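Local coordinates for protein succinyl-CoA:3-ketoacid-coenzyme A transferase subunit B (PDB 3CDK) that probably transfers coenzyme A from succinyl-CoA to a 3-oxo acid, giving a 3-oxoacyl-CoA and succinate, as subunit B of the enzyme, at residues B[85-88]-B[89-92]. Sequence-based numbering, arbitrary orientation.
Sequences YFDS and AESF
The carbonyl oxygen of Asp87 accepts a backbone bond in the opening turn of the helix that follows, with Ser91 N 2.9 Å from Asp87 O. One residue further on the pattern repeats, Phe92 N donating to Ser88 O over 3.1 Å. Asp87 itself is the N-cap. Its CG lies between the backbone N and the carbonyl carbon (chi1 46°), a turn that carries OD1 over the opening turn, where it accepts a weak, fairly straight bond from Glu90 N at 3.4 Å. The carboxylate thus gives an amide of the first turn a side-chain acceptor, if a weak one, and its negative charge would probably suit the positive end of the helix dipole. Next to the cap residue, Phe86 points towards the first turn. Its CB meets Glu90 CB at 3.8 Å, while CE1 at the ring edge approaches Ser91 OG to 3.5 Å, with Ser91 CB in the ring plane. That hydroxyl, set anti to the backbone N (chi1 -167°), is hydrogen-bonded to Glu50 O. Phe86 also rests on Leu54 of strand 53-57; with an alanine in its place the space between that strand and the first turn is likely to be left unfilled, and Ser91 to lose its aromatic neighbour. Farther along, the edge of the Phe92 ring lies near Ser88 O, and the same side chain touches Glu50, the predicted active-site residue. Such an Asp N-cap is a common way to begin a helix; here it starts helix 88-96 after a short loop from strand 83-85 and brings its first turn against the predicted catalytic site of a CoA-transferase subunit.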
ATOM      1  N   TYR B  85       7.514  -9.841  -8.138  1.00 32.62           N
ATOM      2  CA  TYR B  85       6.101  -9.542  -8.343  1.00 33.52           C
ATOM      3  C   TYR B  85       5.459  -8.823  -7.158  1.00 33.26           C
ATOM      4  O   TYR B  85       5.911  -8.954  -6.035  1.00 34.63           O
ATOM      5  CB  TYR B  85       5.342 -10.836  -8.609  1.00 34.96           C
ATOM      6  CG  TYR B  85       5.770 -11.544  -9.879  1.00 36.46           C
ATOM      7  CD1 TYR B  85       5.341 -11.101 -11.134  1.00 38.21           C
ATOM      8  CD2 TYR B  85       6.602 -12.644  -9.823  1.00 36.50           C
ATOM      9  CE1 TYR B  85       5.728 -11.762 -12.311  1.00 38.85           C
ATOM     10  CE2 TYR B  85       6.999 -13.305 -10.978  1.00 39.02           C
ATOM     11  CZ  TYR B  85       6.558 -12.867 -12.214  1.00 39.78           C
ATOM     12  OH  TYR B  85       6.974 -13.537 -13.343  1.00 40.36           O
ATOM     13  N   PHE B  86       4.401  -8.065  -7.420  1.00 31.65           N
ATOM     14  CA  PHE B  86       3.791  -7.205  -6.424  1.00 30.45           C
ATOM     15  C   PHE B  86       2.442  -6.806  -6.948  1.00 30.49           C
ATOM     16  O   PHE B  86       2.154  -7.054  -8.112  1.00 30.92           O
ATOM     17  CB  PHE B  86       4.654  -5.965  -6.128  1.00 29.93           C
ATOM     18  CG  PHE B  86       5.379  -5.393  -7.327  1.00 27.24           C
ATOM     19  CD1 PHE B  86       4.779  -4.447  -8.123  1.00 23.87           C
ATOM     20  CD2 PHE B  86       6.702  -5.772  -7.613  1.00 24.80           C
ATOM     21  CE1 PHE B  86       5.466  -3.927  -9.235  1.00 24.42           C
ATOM     22  CE2 PHE B  86       7.382  -5.255  -8.696  1.00 22.88           C
ATOM     23  CZ  PHE B  86       6.780  -4.342  -9.502  1.00 23.23           C
ATOM     24  N   ASP B  87       1.585  -6.231  -6.115  1.00 30.76           N
ATOM     25  CA  ASP B  87       0.253  -5.870  -6.610  1.00 31.60           C
ATOM     26  C   ASP B  87       0.226  -4.497  -7.281  1.00 30.40           C
ATOM     27  O   ASP B  87       1.249  -3.799  -7.369  1.00 29.22           O
ATOM     28  CB  ASP B  87      -0.861  -6.037  -5.558  1.00 32.83           C
ATOM     29  CG  ASP B  87      -0.496  -5.466  -4.191  1.00 37.13           C
ATOM     30  OD1 ASP B  87      -0.467  -4.222  -4.030  1.00 39.65           O
ATOM     31  OD2 ASP B  87      -0.252  -6.287  -3.258  1.00 45.10           O
ATOM     32  N   SER B  88      -0.940  -4.136  -7.793  1.00 29.53           N
ATOM     33  CA  SER B  88      -1.064  -2.960  -8.634  1.00 28.44           C
ATOM     34  C   SER B  88      -0.818  -1.679  -7.848  1.00 29.01           C
ATOM     35  O   SER B  88      -0.223  -0.723  -8.359  1.00 28.72           O
ATOM     36  CB  SER B  88      -2.419  -2.974  -9.307  1.00 28.34           C
ATOM     37  OG  SER B  88      -2.495  -4.066 -10.212  1.00 25.08           O
ATOM     38  N   ALA B  89      -1.211  -1.690  -6.574  1.00 30.15           N
ATOM     39  CA  ALA B  89      -1.084  -0.494  -5.725  1.00 30.03           C
ATOM     40  C   ALA B  89       0.387  -0.281  -5.418  1.00 30.26           C
ATOM     41  O   ALA B  89       0.844   0.859  -5.386  1.00 28.95           O
ATOM     42  CB  ALA B  89      -1.879  -0.635  -4.469  1.00 29.38           C
ATOM     43  N   GLU B  90       1.106  -1.394  -5.194  1.00 30.85           N
ATOM     44  CA  GLU B  90       2.571  -1.369  -5.065  1.00 31.62           C
ATOM     45  C   GLU B  90       3.195  -0.853  -6.340  1.00 29.82           C
ATOM     46  O   GLU B  90       4.133  -0.071  -6.291  1.00 30.33           O
ATOM     47  CB  GLU B  90       3.169  -2.750  -4.757  1.00 32.07           C
ATOM     48  CG  GLU B  90       3.491  -3.002  -3.302  1.00 39.50           C
ATOM     49  CD  GLU B  90       4.587  -2.080  -2.768  1.00 45.89           C
ATOM     50  OE1 GLU B  90       5.699  -2.565  -2.470  1.00 48.98           O
ATOM     51  OE2 GLU B  90       4.337  -0.867  -2.649  1.00 48.08           O
ATOM     52  N   SER B  91       2.670  -1.294  -7.479  1.00 28.16           N
ATOM     53  CA  SER B  91       3.318  -1.033  -8.732  1.00 26.81           C
ATOM     54  C   SER B  91       3.333   0.459  -8.970  1.00 26.48           C
ATOM     55  O   SER B  91       4.365   1.010  -9.386  1.00 26.42           O
ATOM     56  CB  SER B  91       2.635  -1.747  -9.886  1.00 26.66           C
ATOM     57  OG  SER B  91       3.493  -1.702 -11.012  1.00 25.91           O
ATOM     58  N   PHE B  92       2.212   1.113  -8.666  1.00 25.64           N
ATOM     59  CA  PHE B  92       2.116   2.543  -8.875  1.00 25.42           C
ATOM     60  C   PHE B  92       2.686   3.362  -7.737  1.00 26.30           C
ATOM     61  O   PHE B  92       3.116   4.515  -7.945  1.00 26.87           O
ATOM     62  CB  PHE B  92       0.714   2.946  -9.313  1.00 24.63           C
ATOM     63  CG  PHE B  92       0.414   2.512 -10.711  1.00 24.87           C
ATOM     64  CD1 PHE B  92       0.818   3.292 -11.804  1.00 24.16           C
ATOM     65  CD2 PHE B  92      -0.217   1.271 -10.966  1.00 25.34           C
ATOM     66  CE1 PHE B  92       0.576   2.851 -13.138  1.00 23.02           C
ATOM     67  CE2 PHE B  92      -0.485   0.835 -12.297  1.00 20.75           C
ATOM     68  CZ  PHE B  92      -0.077   1.610 -13.367  1.00 22.24           C
TER